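Local structure of chloromuconate cycloisomerase (Rhodococcus opacus, 4M0X) at residues T6-T11 with P76-R81; V13-R18 with D334-E339; I121-L126 with G307-Q312; K271-G276 with A298-S303. The protein is a manganese-binding member of the enolase superfamily, with an N-terminal capping domain and a modified TIM barrel. All coordinates share one frame; numbering follows the deposited sequence.

Interaction 1. Residues T6-T11 with P76-R81; sequences TEMSAT and PVIIGR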
loop_
_atom_site.group_PDB
_atom_site.type_symbol
_atom_site.label_atom_id
_atom_site.label_comp_id
_atom_site.label_asym_id
_atom_site.label_seq_id
_atom_site.Cartn_x
_atom_site.Cartn_y
_atom_site.Cartn_z
ATOM N N THR A 6 30.868 36.456 24.193
ATOM C CA THR A 6 30.951 37.855 24.607
ATOM C C THR A 6 30.367 38.803 23.555
ATOM O O THR A 6 29.571 39.690 23.866
ATOM C CB THR A 6 32.434 38.171 24.924
ATOM O OG1 THR A 6 32.664 37.854 26.284
ATOM C CG2 THR A 6 32.803 39.615 24.716
ATOM N N GLU A 7 30.792 38.618 22.311
ATOM C CA GLU A 7 30.235 39.338 21.204
ATOM C C GLU A 7 29.896 38.374 20.068
ATOM O O GLU A 7 30.378 37.235 20.022
ATOM C CB GLU A 7 31.220 40.386 20.723
ATOM C CG GLU A 7 31.643 41.390 21.780
ATOM C CD GLU A 7 33.046 41.897 21.531
ATOM O OE1 GLU A 7 33.854 41.937 22.499
ATOM O OE2 GLU A 7 33.343 42.219 20.350
ATOM N N MET A 8 29.025 38.839 19.179
ATOM C CA MET A 8 28.763 38.193 17.914
ATOM C C MET A 8 28.310 39.282 16.966
ATOM O O MET A 8 27.306 39.947 17.218
ATOM C CB MET A 8 27.689 37.117 18.052
ATOM C CG MET A 8 27.228 36.553 16.710
ATOM S SD MET A 8 26.025 35.224 16.853
ATOM C CE MET A 8 24.585 36.044 17.533
ATOM N N SER A 9 29.074 39.473 15.896
ATOM C CA SER A 9 28.729 40.416 14.828
ATOM C C SER A 9 28.371 39.675 13.527
ATOM O O SER A 9 28.895 38.583 13.240
ATOM C CB SER A 9 29.895 41.341 14.572
ATOM O OG SER A 9 30.947 40.606 13.976
ATOM N N ALA A 10 27.482 40.279 12.744
ATOM C CA ALA A 10 27.072 39.744 11.453
ATOM C C ALA A 10 27.179 40.838 10.360
ATOM O O ALA A 10 26.361 41.774 10.305
ATOM C CB ALA A 10 25.661 39.184 11.545
ATOM N N THR A 11 28.187 40.706 9.506
ATOM C CA THR A 11 28.551 41.734 8.533
ATOM C C THR A 11 28.370 41.227 7.108
ATOM O O THR A 11 28.965 40.191 6.719
ATOM C CB THR A 11 30.049 42.056 8.612
ATOM O OG1 THR A 11 30.405 42.468 9.941
ATOM C CG2 THR A 11 30.423 43.111 7.584
ATOM N N PRO A 76 20.386 36.701 21.227
ATOM C CA PRO A 76 19.922 36.467 22.592
ATOM C C PRO A 76 20.113 35.074 23.165
ATOM O O PRO A 76 20.221 34.947 24.390
ATOM C CB PRO A 76 18.419 36.758 22.507
ATOM C CG PRO A 76 18.133 37.064 21.064
ATOM C CD PRO A 76 19.422 37.562 20.523
ATOM N N VAL A 77 20.130 34.031 22.343
ATOM C CA VAL A 77 20.525 32.742 22.912
ATOM C C VAL A 77 22.005 32.394 22.703
ATOM O O VAL A 77 22.429 31.294 23.045
ATOM C CB VAL A 77 19.587 31.559 22.546
ATOM C CG1 VAL A 77 18.327 31.582 23.410
ATOM C CG2 VAL A 77 19.250 31.530 21.062
ATOM N N ILE A 78 22.796 33.323 22.175
ATOM C CA ILE A 78 24.227 33.057 21.949
ATOM C C ILE A 78 25.151 33.907 22.831
ATOM O O ILE A 78 26.106 33.386 23.428
ATOM C CB ILE A 78 24.618 33.182 20.447
ATOM C CG1 ILE A 78 23.661 32.356 19.550
ATOM C CG2 ILE A 78 26.069 32.793 20.211
ATOM C CD1 ILE A 78 23.680 30.857 19.773
ATOM N N ILE A 79 24.888 35.209 22.916
ATOM C CA ILE A 79 25.615 36.059 23.859
ATOM C C ILE A 79 25.411 35.586 25.318
ATOM O O ILE A 79 24.276 35.472 25.803
ATOM C CB ILE A 79 25.164 37.528 23.736
ATOM C CG1 ILE A 79 25.055 37.972 22.263
ATOM C CG2 ILE A 79 26.040 38.437 24.592
ATOM C CD1 ILE A 79 26.343 38.393 21.578
ATOM N N GLY A 80 26.513 35.299 26.005
ATOM C CA GLY A 80 26.482 34.910 27.417
ATOM C C GLY A 80 26.397 33.418 27.675
ATOM O O GLY A 80 26.387 32.980 28.844
ATOM N N ARG A 81 26.327 32.646 26.584
ATOM C CA ARG A 81 26.234 31.188 26.626
ATOM C C ARG A 81 27.601 30.521 26.709
ATOM O O ARG A 81 28.628 31.115 26.354
ATOM C CB ARG A 81 25.473 30.683 25.399
ATOM C CG ARG A 81 25.984 29.361 24.810
ATOM C CD ARG A 81 25.056 28.633 23.812
ATOM N NE ARG A 81 23.619 28.719 24.106
ATOM C CZ ARG A 81 22.993 28.086 25.099
ATOM N NH1 ARG A 81 23.688 27.294 25.922
ATOM N NH2 ARG A 81 21.667 28.252 25.263
#
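I79 carries the closest part of this contact, within the N-terminal domain. Its side chain lies against the backbone of residues 6-11 of strand 5-17. CG1 stands anti to the carbonyl carbon (chi1 -45°), beside the backbone N. The chain then bends so that I79 CD1 reaches the peptide between E7 and M8, 3.6 Å from M8 N. I79 CD1 also meets M8 CB at 4.0 Å. The other branch, I79 CG2, touches T6 O at 3.8 Å. M8 supplies the second half of the packing. Its CG is anti to the backbone N and the chain bends only at chi3, so the thioether end crosses I78 obliquely. M8 CE is 4.1 Å from I78 CB. I78 is buried and also packs on A89 of helix 86-96, while M8 rests on I70 of helix 63-74.

The outer side is looser. E7 and T6 turn their CB atoms away from the loop, and I79 itself is largely open to solvent. T6 and E7 both face R39, forming a classic beta bulge in the sheet with strand 27-40.

The loop keeps its shape by its own bonds. A type II turn runs from I78 to R81, with R81 N bonded to I78 O at 3.2 Å. G80 takes the third position of the turn, with positive phi. R81 NE donates to V77 O at 3.0 Å, nearly along the C=O axis. G80 also has a backbone bond with I5.

With no hydrogen bond between the two segments, the join must rest on apolar packing of isoleucine and methionine.

Interaction 2. Residues V13-R18 with D334-E339; sequences VDLPSR and DEVVTE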
loop_
_atom_site.group_PDB
_atom_site.type_symbol
_atom_site.label_atom_id
_atom_site.label_comp_id
_atom_site.label_asym_id
_atom_site.label_seq_id
_atom_site.Cartn_x
_atom_site.Cartn_y
_atom_site.Cartn_z
ATOM N N VAL A 13 29.064 40.950 3.369
ATOM C CA VAL A 13 30.266 41.077 2.539
ATOM C C VAL A 13 29.983 40.786 1.058
ATOM O O VAL A 13 29.241 39.847 0.718
ATOM C CB VAL A 13 31.348 40.089 3.004
ATOM C CG1 VAL A 13 32.580 40.184 2.095
ATOM C CG2 VAL A 13 31.663 40.284 4.467
ATOM N N ASP A 14 30.553 41.569 0.163
ATOM C CA ASP A 14 30.321 41.297 -1.259
ATOM C C ASP A 14 31.651 40.916 -1.823
ATOM O O ASP A 14 32.627 41.615 -1.602
ATOM C CB ASP A 14 29.777 42.505 -2.034
ATOM C CG ASP A 14 28.374 42.950 -1.582
ATOM O OD1 ASP A 14 27.407 42.127 -1.511
ATOM O OD2 ASP A 14 28.242 44.175 -1.332
ATOM N N LEU A 15 31.705 39.811 -2.542
ATOM C CA LEU A 15 32.986 39.307 -3.036
ATOM C C LEU A 15 33.059 39.262 -4.540
ATOM O O LEU A 15 32.217 38.641 -5.195
ATOM C CB LEU A 15 33.293 37.919 -2.444
ATOM C CG LEU A 15 33.598 37.928 -0.944
ATOM C CD1 LEU A 15 33.929 36.534 -0.459
ATOM C CD2 LEU A 15 34.738 38.894 -0.619
ATOM N N PRO A 16 34.074 39.917 -5.102
ATOM C CA PRO A 16 34.288 39.934 -6.554
ATOM C C PRO A 16 34.420 38.515 -7.106
ATOM O O PRO A 16 35.166 37.715 -6.569
ATOM C CB PRO A 16 35.600 40.692 -6.689
ATOM C CG PRO A 16 36.320 40.366 -5.432
ATOM C CD PRO A 16 35.233 40.460 -4.390
ATOM N N SER A 17 33.690 38.220 -8.173
ATOM C CA SER A 17 33.624 36.864 -8.717
ATOM C C SER A 17 34.070 36.777 -10.172
ATOM O O SER A 17 33.672 37.594 -10.991
ATOM C CB SER A 17 32.206 36.330 -8.592
ATOM O OG SER A 17 31.966 35.426 -9.642
ATOM N N ARG A 18 34.849 35.745 -10.485
ATOM C CA ARG A 18 35.555 35.618 -11.771
ATOM C C ARG A 18 34.666 35.621 -13.025
ATOM O O ARG A 18 35.090 36.102 -14.076
ATOM C CB ARG A 18 36.457 34.385 -11.749
ATOM C CG ARG A 18 37.662 34.483 -12.654
ATOM C CD ARG A 18 38.647 33.355 -12.375
ATOM N NE ARG A 18 39.742 33.752 -11.490
ATOM C CZ ARG A 18 39.741 33.599 -10.165
ATOM N NH1 ARG A 18 38.687 33.068 -9.553
ATOM N NH2 ARG A 18 40.799 33.974 -9.449
ATOM N N ASP A 334 38.711 37.307 -4.729
ATOM C CA ASP A 334 39.206 37.621 -3.393
ATOM C C ASP A 334 38.209 37.190 -2.311
ATOM O O ASP A 334 37.059 36.915 -2.613
ATOM C CB ASP A 334 39.498 39.109 -3.284
ATOM C CG ASP A 334 40.527 39.447 -2.211
ATOM O OD1 ASP A 334 40.759 38.669 -1.255
ATOM O OD2 ASP A 334 41.096 40.547 -2.318
ATOM N N GLU A 335 38.664 37.140 -1.059
ATOM C CA GLU A 335 37.942 36.483 0.033
ATOM C C GLU A 335 38.139 37.198 1.373
ATOM O O GLU A 335 38.850 38.184 1.435
ATOM C CB GLU A 335 38.365 35.013 0.142
ATOM C CG GLU A 335 38.195 34.240 -1.160
ATOM C CD GLU A 335 37.734 32.783 -0.978
ATOM O OE1 GLU A 335 36.906 32.517 -0.032
ATOM O OE2 GLU A 335 38.199 31.920 -1.802
ATOM N N VAL A 336 37.487 36.741 2.438
ATOM C CA VAL A 336 37.799 37.305 3.769
ATOM C C VAL A 336 38.690 36.374 4.604
ATOM O O VAL A 336 38.851 36.561 5.794
ATOM C CB VAL A 336 36.569 37.853 4.554
ATOM C CG1 VAL A 336 35.834 38.889 3.724
ATOM C CG2 VAL A 336 35.613 36.756 5.002
ATOM N N VAL A 337 39.304 35.387 3.967
ATOM C CA VAL A 337 40.243 34.529 4.699
ATOM C C VAL A 337 41.678 34.846 4.336
ATOM O O VAL A 337 41.933 35.482 3.340
ATOM C CB VAL A 337 39.935 33.011 4.582
ATOM C CG1 VAL A 337 38.647 32.699 5.331
ATOM C CG2 VAL A 337 39.867 32.535 3.146
ATOM N N THR A 338 42.610 34.428 5.170
ATOM C CA THR A 338 43.998 34.598 4.837
ATOM C C THR A 338 44.492 33.596 3.762
ATOM O O THR A 338 45.408 33.896 3.035
ATOM C CB THR A 338 44.876 34.511 6.089
ATOM O OG1 THR A 338 44.607 33.285 6.772
ATOM C CG2 THR A 338 44.597 35.673 6.993
ATOM N N GLU A 339 43.877 32.414 3.690
ATOM C CA GLU A 339 44.253 31.351 2.765
ATOM C C GLU A 339 42.997 30.644 2.267
ATOM O O GLU A 339 42.404 29.852 3.001
ATOM C CB GLU A 339 45.159 30.337 3.453
ATOM C CG GLU A 339 46.565 30.846 3.702
ATOM C CD GLU A 339 47.320 30.014 4.722
ATOM O OE1 GLU A 339 47.187 28.759 4.705
ATOM O OE2 GLU A 339 48.056 30.625 5.537
#
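Apolar packing joins residues 13-16 to the loop 334-336, which run nearly antiparallel, 164° apart. V13 and V336 meet tip to tip, with 3.9 Å between V13 CG1 and V336 CG1. V13 CG1 is anti to its backbone N, and V336 CG1 is anti to its carbonyl carbon. L15 reaches further over the loop backbone. Its CG is anti to the carbonyl carbon (chi1 -69°), and both methyls lie against the peptide of D334 and E335. L15 CD2 is 3.6 Å from D334 O, and L15 CD1 is 4.0 Å from E335 CA. P16 lies side by side with D334, its ring corner P16 CG 4.0 Å from D334 CB.

No hydrogen bond crosses between the segments. The polar groups work alongside the packing. D334 CG is anti to the backbone N, which lets D334 OD1 accept from E335 N at 2.6 Å through the anti lone pair. The same oxygen forms a salt bridge with R364, and OD2 bonds Y368 OH. The carboxylate is thus gripped at both oxygens, which fixes its rotation. The arginine would probably help to keep it ionised. E335 is buried and turns away from the strand, its OE1 accepting from S304 N.

Strand 5-17 is held by backbone bonds to strand 27-40, and helix 362-368 lies against V13, L15 and P16 through Y368. V336 packs on V305 of helix 304-316, so the loop sits between a barrel helix and the N-terminal sheet.

Interaction 3. Residues I121-L126 with G307-Q312; sequences IPVSDL and GAISAQ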
loop_
_atom_site.group_PDB
_atom_site.type_symbol
_atom_site.label_atom_id
_atom_site.label_comp_id
_atom_site.label_asym_id
_atom_site.label_seq_id
_atom_site.Cartn_x
_atom_site.Cartn_y
_atom_site.Cartn_z
ATOM N N ILE A 121 42.459 21.976 17.059
ATOM C CA ILE A 121 42.303 20.904 16.049
ATOM C C ILE A 121 41.279 21.205 14.955
ATOM O O ILE A 121 40.406 22.033 15.143
ATOM C CB ILE A 121 41.879 19.553 16.667
ATOM C CG1 ILE A 121 40.722 19.770 17.654
ATOM C CG2 ILE A 121 43.107 18.824 17.206
ATOM C CD1 ILE A 121 40.341 18.552 18.455
ATOM N N PRO A 122 41.374 20.501 13.813
ATOM C CA PRO A 122 40.365 20.662 12.766
ATOM C C PRO A 122 38.997 20.094 13.173
ATOM O O PRO A 122 38.932 19.049 13.823
ATOM C CB PRO A 122 40.962 19.898 11.572
ATOM C CG PRO A 122 41.910 18.937 12.165
ATOM C CD PRO A 122 42.458 19.591 13.408
ATOM N N VAL A 123 37.907 20.769 12.815
ATOM C CA VAL A 123 36.590 20.291 13.222
ATOM C C VAL A 123 36.446 18.819 12.833
ATOM O O VAL A 123 35.993 18.014 13.646
ATOM C CB VAL A 123 35.433 21.126 12.631
ATOM C CG1 VAL A 123 34.099 20.508 13.021
ATOM C CG2 VAL A 123 35.509 22.579 13.106
ATOM N N SER A 124 36.878 18.471 11.613
ATOM C CA SER A 124 36.923 17.075 11.155
ATOM C C SER A 124 37.369 16.040 12.187
ATOM O O SER A 124 36.905 14.916 12.135
ATOM C CB SER A 124 37.744 16.932 9.877
ATOM O OG SER A 124 39.061 17.427 10.043
ATOM N N ASP A 125 38.252 16.406 13.116
ATOM C CA ASP A 125 38.528 15.565 14.304
ATOM C C ASP A 125 37.312 15.402 15.191
ATOM O O ASP A 125 36.906 14.286 15.479
ATOM C CB ASP A 125 39.641 16.111 15.179
ATOM C CG ASP A 125 40.997 15.916 14.581
ATOM O OD1 ASP A 125 41.093 15.561 13.383
ATOM O OD2 ASP A 125 41.977 16.135 15.331
ATOM N N LEU A 126 36.727 16.507 15.622
ATOM C CA LEU A 126 35.573 16.435 16.500
ATOM C C LEU A 126 34.553 15.479 15.913
ATOM O O LEU A 126 33.834 14.813 16.661
ATOM C CB LEU A 126 34.975 17.821 16.754
ATOM C CG LEU A 126 36.038 18.861 17.167
ATOM C CD1 LEU A 126 35.419 20.181 17.583
ATOM C CD2 LEU A 126 36.964 18.376 18.274
ATOM N N GLY A 307 32.974 26.974 2.657
ATOM C CA GLY A 307 33.616 25.959 1.831
ATOM C C GLY A 307 34.603 25.103 2.599
ATOM O O GLY A 307 34.577 23.867 2.487
ATOM N N ALA A 308 35.469 25.750 3.378
ATOM C CA ALA A 308 36.367 25.040 4.310
ATOM C C ALA A 308 35.661 24.092 5.321
ATOM O O ALA A 308 36.078 22.953 5.450
ATOM C CB ALA A 308 37.294 26.014 5.029
ATOM N N ILE A 309 34.615 24.531 6.021
ATOM C CA ILE A 309 33.985 23.644 7.012
ATOM C C ILE A 309 33.282 22.515 6.265
ATOM O O ILE A 309 33.429 21.351 6.624
ATOM C CB ILE A 309 33.104 24.380 8.090
ATOM C CG1 ILE A 309 32.555 23.424 9.128
ATOM C CG2 ILE A 309 31.901 25.119 7.505
ATOM C CD1 ILE A 309 33.581 22.482 9.715
ATOM N N SER A 310 32.577 22.863 5.192
ATOM C CA SER A 310 32.020 21.875 4.272
ATOM C C SER A 310 33.030 20.846 3.803
ATOM O O SER A 310 32.744 19.663 3.849
ATOM C CB SER A 310 31.429 22.547 3.042
ATOM O OG SER A 310 30.330 23.332 3.427
ATOM N N ALA A 311 34.190 21.293 3.329
ATOM C CA ALA A 311 35.214 20.371 2.838
ATOM C C ALA A 311 35.575 19.347 3.918
ATOM O O ALA A 311 35.735 18.150 3.643
ATOM C CB ALA A 311 36.448 21.128 2.365
ATOM N N GLN A 312 35.673 19.815 5.154
ATOM C CA GLN A 312 35.963 18.917 6.258
ATOM C C GLN A 312 34.811 17.927 6.467
ATOM O O GLN A 312 35.035 16.719 6.544
ATOM C CB GLN A 312 36.308 19.692 7.528
ATOM C CG GLN A 312 37.769 20.088 7.586
ATOM C CD GLN A 312 38.120 20.895 8.813
ATOM O OE1 GLN A 312 37.632 20.626 9.916
ATOM N NE2 GLN A 312 38.974 21.891 8.633
#
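Q312 OE1 holds the centre of the contact. It accepts from S124 N at 2.8 Å, almost straight at 175°, in the carbonyl plane and on a lone pair. V123 N is also close, but its angle is too poor for a hydrogen bond. Beside this bond, V123 CB meets I309 CD1 at 3.7 Å, and the two side chains cross obliquely. S124 CB lies 3.9 Å from Q312 CB.

The torsions place these groups. Q312 CG is anti to the carbonyl carbon, and the chain beyond is extended, so the amide reaches across to the start of the short helix 123-126. I309 CG1 is anti to its backbone N (chi1 -176°), which sends CD1 to V123.

Further out, Q312 NE2 makes a weak hydrogen bond to G355 O, which helps orient the amide. I121 and V123 also bond G355 through their backbones. L278 of helix 278-291 packs on both V123 and I309. L126 touches L126 of the second subunit.

Helix 304-316 follows a barrel strand. The contact is a buried interface between the N-terminal domain and the barrel, the two-domain plan of the enolase superfamily.

Interaction 4. Residues K271-G276 with A298-S303; sequences KIPKSG and AATPES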
loop_
_atom_site.group_PDB
_atom_site.type_symbol
_atom_site.label_atom_id
_atom_site.label_comp_id
_atom_site.label_asym_id
_atom_site.label_seq_id
_atom_site.Cartn_x
_atom_site.Cartn_y
_atom_site.Cartn_z
ATOM N N LYS A 271 24.691 19.715 2.000
ATOM C CA LYS A 271 25.117 21.124 2.025
ATOM C C LYS A 271 24.799 21.641 3.395
ATOM O O LYS A 271 23.692 21.418 3.851
ATOM C CB LYS A 271 24.295 21.974 1.066
ATOM C CG LYS A 271 24.579 21.864 -0.414
ATOM C CD LYS A 271 24.020 23.095 -1.133
ATOM C CE LYS A 271 22.649 22.857 -1.746
ATOM N NZ LYS A 271 22.717 22.736 -3.230
ATOM N N ILE A 272 25.733 22.355 4.025
ATOM C CA ILE A 272 25.521 22.860 5.374
ATOM C C ILE A 272 24.439 23.955 5.522
ATOM O O ILE A 272 23.488 23.763 6.281
ATOM C CB ILE A 272 26.841 23.257 6.058
ATOM C CG1 ILE A 272 27.659 22.010 6.327
ATOM C CG2 ILE A 272 26.581 23.944 7.395
ATOM C CD1 ILE A 272 28.962 22.279 7.033
ATOM N N PRO A 273 24.561 25.085 4.790
ATOM C CA PRO A 273 23.628 26.209 4.961
ATOM C C PRO A 273 22.162 25.773 4.951
ATOM O O PRO A 273 21.394 26.081 5.850
ATOM C CB PRO A 273 23.898 27.074 3.725
ATOM C CG PRO A 273 25.268 26.724 3.304
ATOM C CD PRO A 273 25.374 25.257 3.574
ATOM N N LYS A 274 21.800 25.039 3.921
ATOM C CA LYS A 274 20.440 24.610 3.706
ATOM C C LYS A 274 19.866 23.670 4.803
ATOM O O LYS A 274 18.644 23.559 4.932
ATOM C CB LYS A 274 20.345 24.068 2.275
ATOM C CG LYS A 274 19.681 22.741 2.054
ATOM C CD LYS A 274 20.639 21.718 1.473
ATOM C CE LYS A 274 19.832 20.781 0.585
ATOM N NZ LYS A 274 20.499 19.527 0.166
ATOM N N SER A 275 20.742 23.040 5.594
ATOM C CA SER A 275 20.344 22.095 6.658
ATOM C C SER A 275 20.397 22.770 7.988
ATOM O O SER A 275 20.107 22.140 9.010
ATOM C CB SER A 275 21.302 20.912 6.781
ATOM O OG SER A 275 21.690 20.415 5.525
ATOM N N GLY A 276 20.822 24.031 7.979
ATOM C CA GLY A 276 21.021 24.794 9.213
ATOM C C GLY A 276 22.195 24.358 10.073
ATOM O O GLY A 276 22.146 24.492 11.300
ATOM N N ALA A 298 27.648 18.868 -1.985
ATOM C CA ALA A 298 27.029 19.912 -2.772
ATOM C C ALA A 298 27.478 21.308 -2.390
ATOM O O ALA A 298 27.998 21.534 -1.295
ATOM C CB ALA A 298 25.513 19.810 -2.717
ATOM N N ALA A 299 27.242 22.248 -3.298
ATOM C CA ALA A 299 27.672 23.626 -3.136
ATOM C C ALA A 299 26.453 24.538 -3.094
ATOM O O ALA A 299 25.393 24.187 -3.632
ATOM C CB ALA A 299 28.583 24.012 -4.289
ATOM N N THR A 300 26.604 25.703 -2.462
ATOM C CA THR A 300 25.502 26.652 -2.350
ATOM C C THR A 300 25.439 27.674 -3.515
ATOM O O THR A 300 24.364 27.971 -4.022
ATOM C CB THR A 300 25.431 27.286 -0.944
ATOM O OG1 THR A 300 25.106 26.274 0.011
ATOM C CG2 THR A 300 24.365 28.339 -0.883
ATOM N N PRO A 301 26.579 28.199 -3.971
ATOM C CA PRO A 301 27.946 27.994 -3.540
ATOM C C PRO A 301 28.244 28.894 -2.356
ATOM O O PRO A 301 27.345 29.520 -1.808
ATOM C CB PRO A 301 28.775 28.414 -4.778
ATOM C CG PRO A 301 27.786 28.880 -5.800
ATOM C CD PRO A 301 26.527 29.195 -5.051
ATOM N N GLU A 302 29.508 28.967 -1.985
ATOM C CA GLU A 302 29.923 29.679 -0.792
ATOM C C GLU A 302 31.374 30.123 -0.995
ATOM O O GLU A 302 32.045 29.703 -1.966
ATOM C CB GLU A 302 29.759 28.770 0.444
ATOM C CG GLU A 302 30.486 27.419 0.414
ATOM C CD GLU A 302 30.282 26.640 -0.880
ATOM O OE1 GLU A 302 31.203 26.673 -1.739
ATOM O OE2 GLU A 302 29.192 26.029 -1.058
ATOM N N SER A 303 31.847 30.985 -0.105
ATOM C CA SER A 303 33.203 31.439 -0.157
ATOM C C SER A 303 34.063 30.367 0.500
ATOM O O SER A 303 33.575 29.273 0.805
ATOM C CB SER A 303 33.305 32.708 0.641
ATOM O OG SER A 303 33.123 32.368 1.995
HETATM O O HOH W 1 23.078 25.088 1.246
#
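K271 spans the contact with a bent side chain. CG is anti to the carbonyl carbon (chi1 -75°), and chi2 is near trans. The chain then turns at chi3 (-97°) and again at chi4 (-106°). The first part lies against A298, with K271 CG 3.2 Å from A298 CB. The bends carry the end over A299, where K271 NZ donates to A299 O at 3.1 Å. The donor stands above the carbonyl plane and not on a lone pair. NZ also forms a salt bridge with D247, a manganese ligand. The K271 side chain comes to about 4 Å from the metal, counted between nearest atoms. The lysine ammonium may therefore temper the charge of D247.

Strands 267-270 and 294-297 are neighbouring parallel strands of the barrel, joined by a beta-alpha-beta crossover through helix 278-291. Both segments begin just past the C-terminal ends of these strands, where the manganese site of this enzyme lies. E222 and D196 complete the manganese ligands.

T300 meets P273 tip to tip. T300 OG1 is anti to the carbonyl carbon and lies 3.3 Å from P273 CG. A water bridges further, 2.7 Å from T300 OG1, and accepts from K274 N at 3.0 Å. E302 folds back across the cis peptide before P301. E302 OE2 accepts a hydrogen bond from T300 N at 3.0 Å, approached from above the carboxylate plane. In the short helix 272-275, S275 OG donates to K271 O at 2.8 Å, and G276 ends the turn in a Schellman motif with positive phi.

The chain starts in strand 5-17, which serves interactions 1 and 2 in turn. Interaction 1 closes a loop of 64 residues at 76-81, within the N-terminal domain. Interaction 2 opens before that and closes only at 334-339, so the two cross. Inside its span, interaction 3 joins 121-126 to 307-312, and interaction 4 sits within interaction 3, closing a 21-residue loop between the segments that follow adjacent barrel strands 267-270 and 294-297. Interactions 2 and 3 both tie the N-terminal domain to the barrel. Interaction 4 lies near the centre of the chain and touches both: S303 packs on L15 and E335, and I272 packs on I309 and S310. Interaction 1 stands apart at the surface.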